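Local atomic coordinates of cysteine synthase (PDB entry 6AHI), a protein that catalyses the pyridoxal 5'-phosphate-dependent formation of L-cysteine and acetate from O-acetyl-L-serine and hydrogen sulfide, and also has cystathionine beta-synthase activity. Residues G12-F17 / A161-Q166; D151-Y156 / P230-N235; A155-L160 / L192-P197; G203-P206 / I210-G213. One frame throughout, in Å; residues are numbered along the deposited sequence.

In the fold
All four contacts lie in one chain of a two-sheet pyridoxal-phosphate enzyme, and they differ in chemistry as in depth. Interaction 2 is the buried one: a proline ring on a phenylalanine face, with an asparagine beside it that reaches Ser181 of the probable cofactor-binding loop. Interaction 3 shares Ala155 and Tyr156 with it on helix 151-158 but lies at the surface, where a single tyrosine-glutamate bond carries it. Interactions 1 and 4 are partly buried, and each turns a glutamate carboxylate toward consecutive backbone N-H groups, at places about 26 Å apart between centres on the same six-stranded sheet. Interaction 1 touches interaction 3, whereas Leu211 of interaction 4 packs on Pro230 of interaction 2.

Interaction 1. Residues G12-F17 / A161-Q166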
# COMPACT_ATOMS: atom_id res chain seq x y z
N GLY A 12 4.72 8.10 8.26
CA GLY A 12 4.35 8.12 9.67
C GLY A 12 2.87 8.41 9.88
O GLY A 12 2.07 8.34 8.96
N ARG A 13 2.54 8.72 11.14
CA ARG A 13 1.17 8.94 11.62
C ARG A 13 0.29 7.77 11.17
O ARG A 13 -0.81 7.96 10.67
CB ARG A 13 0.64 10.31 11.16
CG ARG A 13 1.23 11.48 11.95
CD ARG A 13 0.72 12.86 11.55
NE ARG A 13 0.85 13.13 10.11
CZ ARG A 13 2.00 13.38 9.48
NH1 ARG A 13 3.10 13.67 10.16
NH2 ARG A 13 2.06 13.34 8.16
N THR A 14 0.78 6.54 11.40
CA THR A 14 0.06 5.36 10.98
C THR A 14 -0.97 4.95 12.02
O THR A 14 -0.79 5.19 13.23
CB THR A 14 1.05 4.21 10.74
OG1 THR A 14 1.89 4.04 11.87
CG2 THR A 14 1.87 4.47 9.50
N PRO A 15 -2.03 4.23 11.62
CA PRO A 15 -3.02 3.77 12.59
C PRO A 15 -2.52 2.56 13.41
O PRO A 15 -1.45 1.98 13.12
CB PRO A 15 -4.22 3.35 11.74
CG PRO A 15 -3.72 3.20 10.33
CD PRO A 15 -2.37 3.88 10.23
N VAL A 16 -3.28 2.24 14.46
CA VAL A 16 -3.01 1.11 15.29
C VAL A 16 -4.25 0.22 15.27
O VAL A 16 -5.36 0.71 15.49
CB VAL A 16 -2.69 1.58 16.72
CG1 VAL A 16 -2.55 0.39 17.65
CG2 VAL A 16 -1.43 2.45 16.80
N PHE A 17 -4.07 -1.07 14.94
CA PHE A 17 -5.11 -2.03 14.96
C PHE A 17 -5.21 -2.64 16.36
O PHE A 17 -4.20 -3.12 16.91
CB PHE A 17 -4.84 -3.13 13.93
CG PHE A 17 -6.10 -3.86 13.50
CD1 PHE A 17 -6.64 -4.85 14.30
CD2 PHE A 17 -6.82 -3.46 12.38
CE1 PHE A 17 -7.83 -5.47 13.97
CE2 PHE A 17 -7.99 -4.11 12.02
CZ PHE A 17 -8.51 -5.10 12.82
N ALA A 161 8.42 5.84 18.23
CA ALA A 161 8.08 5.55 19.63
C ALA A 161 7.24 6.68 20.23
O ALA A 161 6.21 6.41 20.86
CB ALA A 161 9.32 5.27 20.44
N PRO A 162 7.58 7.97 20.03
CA PRO A 162 6.74 9.05 20.57
C PRO A 162 5.33 9.05 19.99
O PRO A 162 4.34 9.38 20.67
CB PRO A 162 7.47 10.35 20.20
CG PRO A 162 8.89 9.93 19.89
CD PRO A 162 8.83 8.49 19.43
N GLU A 163 5.21 8.66 18.73
CA GLU A 163 3.89 8.60 18.07
C GLU A 163 3.02 7.55 18.77
O GLU A 163 1.86 7.75 19.01
CB GLU A 163 4.14 8.28 16.59
CG GLU A 163 3.08 8.75 15.63
CD GLU A 163 3.42 8.27 14.23
OE1 GLU A 163 4.20 8.93 13.52
OE2 GLU A 163 2.92 7.20 13.87
N ILE A 164 3.62 6.41 19.09
CA ILE A 164 2.92 5.32 19.79
C ILE A 164 2.39 5.80 21.15
O ILE A 164 1.25 5.55 21.48
CB ILE A 164 3.84 4.10 19.94
CG1 ILE A 164 3.96 3.36 18.60
CG2 ILE A 164 3.35 3.19 21.06
CD1 ILE A 164 5.12 2.40 18.52
N VAL A 165 3.24 6.45 21.94
CA VAL A 165 2.80 6.89 23.25
C VAL A 165 1.73 7.98 23.11
O VAL A 165 0.83 8.01 23.92
CB VAL A 165 3.96 7.35 24.15
CG1 VAL A 165 3.44 7.92 25.46
CG2 VAL A 165 4.91 6.20 24.41
N GLN A 166 1.82 8.83 22.09
CA GLN A 166 0.75 9.84 21.86
C GLN A 166 -0.60 9.16 21.62
O GLN A 166 -1.60 9.64 22.10
CB GLN A 166 1.03 10.72 20.65
CG GLN A 166 2.11 11.76 20.90
CD GLN A 166 2.29 12.67 19.71
OE1 GLN A 166 1.38 12.88 18.90
NE2 GLN A 166 3.50 13.21 19.59
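Glu163 OE2 is held by salt bridges from Lys35 and Arg48 and by a weak bond from Thr14 N, while OE1 takes the stronger amide bond, from Arg13. This carboxylate joins the loop leading into edge strand 16-19 of the six-stranded mixed sheet to helix 160-168, across a gap of 7.0 Å between the CA atoms of Arg13 and Glu163. Arg13 N donates to Glu163 OE1 at 2.9 Å, with an N-H...O angle of 160°, and comes from above the carboxylate plane. The next amide, Thr14 N, makes a weak bond of 3.3 Å to Glu163 OE2. One acid thus receives two successive peptide N-H groups, a task for which glutamate suits well: its long chain spans the gap, and its two oxygens can be shared between neighbouring donors. CG of Glu163 stands anti to the backbone N (chi1 -154°) and the chain runs on extended, which carries the carboxylate from the helix to the loop.

Gly12, with phi at 84°, lies where a CB would come tight against Glu163 OE1, so the absence of a side chain fits both the backbone and the acid. Two nearby cations would be expected to favour the charged form of Glu163. Thr14 gives its hydroxyl to Glu37 instead, and strand 16-19 continues the sheet into the second subunit, where Val16 and Phe17 pair with a parallel strand. The CA-CB bond of Arg13 points away from the helix, and the nearest the side chain comes is CG, 4.2 Å from Glu163 OE1.

Interaction 2. Residues D151-Y156 / P230-N235; sequences DNPAAY and PPFFEN
Pro153, near the start of helix 151-158, lays one edge of its ring over a face of Phe232. The two side chains cross at about a right angle, and CD of Pro153 sits 3.8 Å from the centroid of the Phe232 ring, only 14° off the ring normal. This is a CH-pi contact. The neighbouring CG leans toward one side of the same ring and comes within 3.6 Å of Phe232 CD1, so two methylene groups share the face. The opposite face is covered by Pro231 CG from the residue just before, and the aromatic ring is sandwiched between two prolines. Phe232 has its CG anti to the carbonyl carbon (chi1 -62°), a setting that swings the ring from the 230-235 loop toward the helix.

Asn152 approaches differently. Its ND2 lies 3.9 Å from Phe232 CE2, neither over the face nor at the edge, with the amide plane turned 75° from the ring. The same nitrogen is hydrogen-bonded to the carbonyl of Gln146 and to the hydroxyl of Ser181, a residue assigned by similarity to the pyridoxal phosphate site. Those two bonds fix the amide beside Phe232 CE2. Helix 183-195 adds to the surroundings, with Ala186 against Phe232 and Arg190 against Pro153.

Proline suits the first turn of a helix, where its missing N-H costs no helical bond, and its methylenes carry the slight positive polarisation that an aromatic face attracts. Adhesion between helix and loop therefore rests on dispersion and weak CH-pi attraction, while the polar atom beside it finds its partners outside the loop.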
# COMPACT_ATOMS: atom_id res chain seq x y z
N ASP A 151 22.47 5.26 14.64
CA ASP A 151 21.40 6.13 14.14
C ASP A 151 20.21 5.29 13.68
O ASP A 151 19.14 5.83 13.48
CB ASP A 151 21.86 7.00 12.97
CG ASP A 151 22.88 8.05 13.37
OD1 ASP A 151 22.80 8.52 14.53
OD2 ASP A 151 23.74 8.37 12.52
N ASN A 152 20.42 3.98 13.47
CA ASN A 152 19.33 3.07 13.14
C ASN A 152 18.33 3.06 14.31
O ASN A 152 17.21 3.54 14.15
CB ASN A 152 19.90 1.71 12.71
CG ASN A 152 18.86 0.63 12.47
OD1 ASN A 152 17.66 0.87 12.57
ND2 ASN A 152 19.33 -0.57 12.15
N PRO A 153 18.65 2.54 15.52
CA PRO A 153 17.69 2.61 16.63
C PRO A 153 17.27 4.05 16.96
O PRO A 153 16.09 4.28 17.32
CB PRO A 153 18.37 1.91 17.81
CG PRO A 153 19.82 1.71 17.39
CD PRO A 153 19.87 1.81 15.88
N ALA A 154 18.16 5.02 16.80
CA ALA A 154 17.82 6.41 17.14
C ALA A 154 16.64 6.88 16.30
O ALA A 154 15.79 7.69 16.79
CB ALA A 154 18.97 7.34 16.94
N ALA A 155 16.58 6.42 15.05
CA ALA A 155 15.47 6.87 14.18
C ALA A 155 14.11 6.56 14.82
O ALA A 155 13.15 7.39 14.78
CB ALA A 155 15.57 6.22 12.84
N TYR A 156 14.02 5.35 15.38
CA TYR A 156 12.73 4.90 15.92
C TYR A 156 12.45 5.59 17.26
O TYR A 156 11.28 5.94 17.57
CB TYR A 156 12.69 3.37 15.98
CG TYR A 156 12.91 2.74 14.64
CD1 TYR A 156 11.90 2.71 13.69
CD2 TYR A 156 14.16 2.25 14.28
CE1 TYR A 156 12.13 2.20 12.42
CE2 TYR A 156 14.39 1.71 13.03
CZ TYR A 156 13.37 1.69 12.09
OH TYR A 156 13.58 1.14 10.85
N PRO A 230 22.93 -8.70 17.58
CA PRO A 230 22.99 -7.29 17.19
C PRO A 230 23.74 -6.45 18.21
O PRO A 230 23.66 -6.70 19.41
CB PRO A 230 21.52 -6.84 17.18
CG PRO A 230 20.78 -8.13 16.92
CD PRO A 230 21.54 -9.19 17.69
N PRO A 231 24.49 -5.41 17.78
CA PRO A 231 25.23 -4.55 18.71
C PRO A 231 24.36 -3.48 19.41
O PRO A 231 24.89 -2.57 20.04
CB PRO A 231 26.28 -3.93 17.77
CG PRO A 231 25.54 -3.75 16.47
CD PRO A 231 24.69 -5.00 16.38
N PHE A 232 23.04 -3.57 19.32
CA PHE A 232 22.17 -2.45 19.78
C PHE A 232 21.55 -2.70 21.15
O PHE A 232 20.90 -1.82 21.67
CB PHE A 232 21.06 -2.15 18.77
CG PHE A 232 21.56 -1.70 17.42
CD1 PHE A 232 22.49 -0.68 17.31
CD2 PHE A 232 21.13 -2.33 16.26
CE1 PHE A 232 22.96 -0.28 16.07
CE2 PHE A 232 21.60 -1.94 15.02
CZ PHE A 232 22.51 -0.91 14.92
N PHE A 233 21.80 -3.88 21.73
CA PHE A 233 21.05 -4.38 22.86
C PHE A 233 21.80 -4.22 24.19
O PHE A 233 21.27 -4.63 25.20
CB PHE A 233 20.68 -5.85 22.66
CG PHE A 233 19.74 -6.12 21.51
CD1 PHE A 233 19.10 -5.10 20.84
CD2 PHE A 233 19.50 -7.43 21.11
CE1 PHE A 233 18.24 -5.37 19.78
CE2 PHE A 233 18.65 -7.70 20.04
CZ PHE A 233 18.03 -6.67 19.38
N GLU A 234 22.98 -3.59 24.18
CA GLU A 234 23.89 -3.51 25.33
C GLU A 234 23.19 -2.98 26.60
O GLU A 234 23.44 -3.51 27.66
CB GLU A 234 25.11 -2.66 24.97
CG GLU A 234 26.08 -2.48 26.13
CD GLU A 234 27.39 -1.77 25.78
OE1 GLU A 234 27.41 -1.00 24.78
OE2 GLU A 234 28.39 -1.99 26.50
N ASN A 235 22.34 -1.95 26.50
CA ASN A 235 21.80 -1.30 27.71
C ASN A 235 20.29 -1.45 27.78
O ASN A 235 19.57 -0.60 28.29
CB ASN A 235 22.19 0.17 27.80
CG ASN A 235 23.68 0.37 27.98
OD1 ASN A 235 24.34 -0.30 28.79
ND2 ASN A 235 24.24 1.29 27.21

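Interaction 3. Residues A155-L160 / L192-P197; sequences AYYHTL and LKERIP
Tyr157 and Glu194 carry this contact almost equally, burying 43 and 41 Å² against each other, and what joins them is a hydrogen bond between side-chain ends. Tyr157 OH donates to Glu194 OE1 at 2.7 Å, a short bond that uses the syn lone pair of the oxygen, the one on the side of OE2. Glu194 OE2 lies 3.2 Å from Tyr157 OH. The carboxylate meets the phenol at the ring's edge, its CD in the ring plane, and its own plane stands 78° from that of the ring.

The nearest CA atoms, those of Tyr157 and Leu192, are 8.7 Å apart, a span that the two long side chains bridge at their ends. Tyr157 holds its CG anti to the backbone N (chi1 179°), which brings the hydroxyl out toward the other helix although its CA-CB bond runs alongside the gap, not into it. Glu194 points its CB toward Tyr157 and keeps its chain extended beyond CG. Tyrosine fits this place because its rigid ring can pack while its hydroxyl stays polar; glutamate, on an exposed helical turn, offers a probably charged acceptor at the solvent boundary. The ring also covers the face of the neighbouring His158 imidazole with its CD2 edge.

Tyr157 further meets Tyr191 edge-to-face and touches Arg190, so it rests on the last turns of helix 183-195. Helix 160-168, which follows helix 151-158 in the chain, packs Val165 on Leu192, while strand 200-206 comes next after helix 183-195: the bond ties the end of helix 151-158 to the helix leading into that strand.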
# COMPACT_ATOMS: atom_id res chain seq x y z
N ALA A 155 16.58 6.42 15.05
CA ALA A 155 15.47 6.87 14.18
C ALA A 155 14.11 6.56 14.82
O ALA A 155 13.15 7.39 14.78
CB ALA A 155 15.57 6.22 12.84
N TYR A 156 14.02 5.35 15.38
CA TYR A 156 12.73 4.90 15.92
C TYR A 156 12.45 5.59 17.26
O TYR A 156 11.28 5.94 17.57
CB TYR A 156 12.69 3.37 15.98
CG TYR A 156 12.91 2.74 14.64
CD1 TYR A 156 11.90 2.71 13.69
CD2 TYR A 156 14.16 2.25 14.28
CE1 TYR A 156 12.13 2.20 12.42
CE2 TYR A 156 14.39 1.71 13.03
CZ TYR A 156 13.37 1.69 12.09
OH TYR A 156 13.58 1.14 10.85
N TYR A 157 13.51 5.77 18.04
CA TYR A 157 13.46 6.47 19.29
C TYR A 157 12.83 7.86 19.11
O TYR A 157 12.10 8.30 19.98
CB TYR A 157 14.86 6.57 19.88
CG TYR A 157 14.91 7.32 21.19
CD1 TYR A 157 14.71 6.67 22.40
CD2 TYR A 157 15.15 8.68 21.22
CE1 TYR A 157 14.75 7.36 23.60
CE2 TYR A 157 15.22 9.38 22.41
CZ TYR A 157 15.00 8.73 23.61
OH TYR A 157 15.04 9.43 24.78
N HIS A 158 13.13 8.53 17.99
CA HIS A 158 12.76 9.94 17.77
C HIS A 158 11.43 10.09 17.01
O HIS A 158 10.86 11.17 17.03
CB HIS A 158 13.90 10.69 17.07
CG HIS A 158 15.03 11.05 18.00
ND1 HIS A 158 14.84 11.92 19.04
CD2 HIS A 158 16.33 10.66 18.07
CE1 HIS A 158 15.98 12.09 19.71
NE2 HIS A 158 16.90 11.31 19.14
N THR A 159 10.95 9.04 16.32
CA THR A 159 9.82 9.17 15.38
C THR A 159 8.69 8.21 15.79
O THR A 159 7.69 8.64 16.34
CB THR A 159 10.29 8.95 13.93
OG1 THR A 159 10.80 7.62 13.75
CG2 THR A 159 11.35 9.95 13.51
N LEU A 160 8.91 6.91 15.58
CA LEU A 160 7.90 5.88 15.83
C LEU A 160 7.45 5.89 17.30
O LEU A 160 6.27 5.89 17.60
CB LEU A 160 8.49 4.52 15.48
CG LEU A 160 7.55 3.33 15.63
CD1 LEU A 160 6.26 3.57 14.87
CD2 LEU A 160 8.21 2.04 15.16
N LEU A 192 10.21 3.58 25.14
CA LEU A 192 9.11 3.04 25.96
C LEU A 192 9.57 2.79 27.41
O LEU A 192 8.84 3.10 28.37
CB LEU A 192 8.57 1.77 25.33
CG LEU A 192 7.86 1.94 23.98
CD1 LEU A 192 7.43 0.61 23.43
CD2 LEU A 192 6.63 2.83 24.08
N LYS A 193 10.80 2.25 27.56
CA LYS A 193 11.33 1.97 28.88
C LYS A 193 11.49 3.24 29.69
O LYS A 193 11.35 3.21 30.90
CB LYS A 193 12.69 1.27 28.79
CG LYS A 193 12.59 -0.24 28.87
CD LYS A 193 12.30 -0.72 30.28
CE LYS A 193 12.23 -2.23 30.36
NZ LYS A 193 11.64 -2.69 31.64
N GLU A 194 11.88 4.34 29.04
CA GLU A 194 12.03 5.63 29.72
C GLU A 194 10.69 6.10 30.27
O GLU A 194 10.65 6.66 31.37
CB GLU A 194 12.60 6.71 28.79
CG GLU A 194 14.08 6.54 28.50
CD GLU A 194 14.63 7.44 27.40
OE1 GLU A 194 13.87 8.31 26.90
OE2 GLU A 194 15.83 7.29 27.07
N ARG A 195 9.63 5.93 29.48
CA ARG A 195 8.27 6.43 29.83
C ARG A 195 7.46 5.40 30.61
O ARG A 195 6.58 5.81 31.32
CB ARG A 195 7.48 6.77 28.56
CG ARG A 195 8.14 7.80 27.66
CD ARG A 195 8.02 9.18 28.24
NE ARG A 195 6.72 9.36 28.87
CZ ARG A 195 5.67 9.93 28.30
NH2 ARG A 195 4.48 9.80 28.83
N ILE A 196 7.79 4.12 30.49
CA ILE A 196 7.01 3.04 31.08
C ILE A 196 8.00 2.04 31.66
O ILE A 196 8.24 1.00 31.06
CB ILE A 196 6.09 2.39 30.03
CG1 ILE A 196 5.35 3.44 29.19
CG2 ILE A 196 5.14 1.39 30.66
CD1 ILE A 196 4.60 2.87 28.05
N PRO A 197 8.64 2.36 32.82
CA PRO A 197 9.73 1.53 33.35
C PRO A 197 9.37 0.06 33.57
O PRO A 197 10.22 -0.78 33.45
CB PRO A 197 10.08 2.16 34.70
CG PRO A 197 9.59 3.57 34.59
CD PRO A 197 8.38 3.53 33.67

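Interaction 4. Residues G203-P206 / I210-G213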
# COMPACT_ATOMS: atom_id res chain seq x y z
N GLY A 203 11.76 -9.71 22.01
CA GLY A 203 12.25 -9.68 20.63
C GLY A 203 11.81 -10.94 19.91
O GLY A 203 11.71 -11.99 20.52
N VAL A 204 11.50 -10.83 18.61
CA VAL A 204 10.92 -11.94 17.89
C VAL A 204 11.86 -12.32 16.75
O VAL A 204 12.33 -11.45 16.06
CB VAL A 204 9.52 -11.57 17.37
CG1 VAL A 204 8.86 -12.72 16.64
CG2 VAL A 204 8.64 -11.05 18.50
N GLU A 205 12.11 -13.62 16.60
CA GLU A 205 12.99 -14.17 15.59
C GLU A 205 12.33 -15.40 15.01
O GLU A 205 11.54 -16.07 15.69
CB GLU A 205 14.35 -14.54 16.19
CG GLU A 205 14.24 -15.59 17.30
CD GLU A 205 15.51 -16.29 17.75
OE1 GLU A 205 16.59 -15.90 17.26
OE2 GLU A 205 15.42 -17.22 18.60
N PRO A 206 12.63 -15.75 13.75
CA PRO A 206 12.19 -17.02 13.17
C PRO A 206 13.11 -18.17 13.60
O PRO A 206 14.23 -17.93 14.01
CB PRO A 206 12.34 -16.75 11.66
CG PRO A 206 13.56 -15.86 11.59
CD PRO A 206 13.44 -14.96 12.81
N ILE A 210 19.46 -17.22 16.14
CA ILE A 210 20.29 -17.77 17.27
C ILE A 210 19.96 -17.17 18.66
O ILE A 210 20.56 -17.58 19.63
CB ILE A 210 21.80 -17.63 16.96
CG1 ILE A 210 22.19 -16.18 16.63
CG2 ILE A 210 22.20 -18.60 15.87
CD1 ILE A 210 22.06 -15.22 17.79
N LEU A 211 19.00 -16.24 18.78
CA LEU A 211 18.88 -15.44 20.03
C LEU A 211 18.48 -16.32 21.22
O LEU A 211 18.90 -16.03 22.35
CB LEU A 211 17.90 -14.28 19.81
CG LEU A 211 18.42 -13.13 18.93
CD1 LEU A 211 17.32 -12.14 18.57
CD2 LEU A 211 19.57 -12.40 19.60
N ASN A 212 17.71 -17.39 20.99
CA ASN A 212 17.37 -18.36 22.06
C ASN A 212 18.33 -19.56 22.07
O ASN A 212 18.00 -20.60 22.64
CB ASN A 212 15.92 -18.86 21.95
CG ASN A 212 14.97 -17.96 22.71
OD1 ASN A 212 15.37 -17.42 23.74
ND2 ASN A 212 13.74 -17.80 22.23
N GLY A 213 19.51 -19.42 21.46
CA GLY A 213 20.57 -20.44 21.58
C GLY A 213 20.45 -21.54 20.54
O GLY A 213 21.30 -22.38 20.46
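Leu211 N donates to Glu205 OE1 at 2.9 Å with an N-H...O angle of 153°, meeting the oxygen on its syn side and 23° out of the carboxylate plane. The following amide, Asn212 N, gives a weak bond of 3.3 Å to Glu205 OE2. Successive N-H groups of the type I beta turn from Ile210 to Gly213 thus face one carboxylate at the end of strand 200-206, and Gly213 N closes the turn on Ile210 O at 2.8 Å. Ser209 and Thr243 supply hydroxyls to OE1 and OE2 in turn. With chi1 at 60°, CG of Glu205 sits between the backbone N and the carbonyl carbon, and the rest of the chain extends toward the turn.

Packing gathers round the same glutamate. Leu211 CB lies 3.3 Å from Glu205 OE1, while the Leu211 side chain also packs on Phe241 and Val226. Asn212 ND2 binds Phe241 O and Thr243 OG1, tying the turn to strand 240-244 too.

A buried acid is costly unless its oxygens are bonded; here amides and hydroxyls satisfy both, which would help stabilise a charged carboxylate.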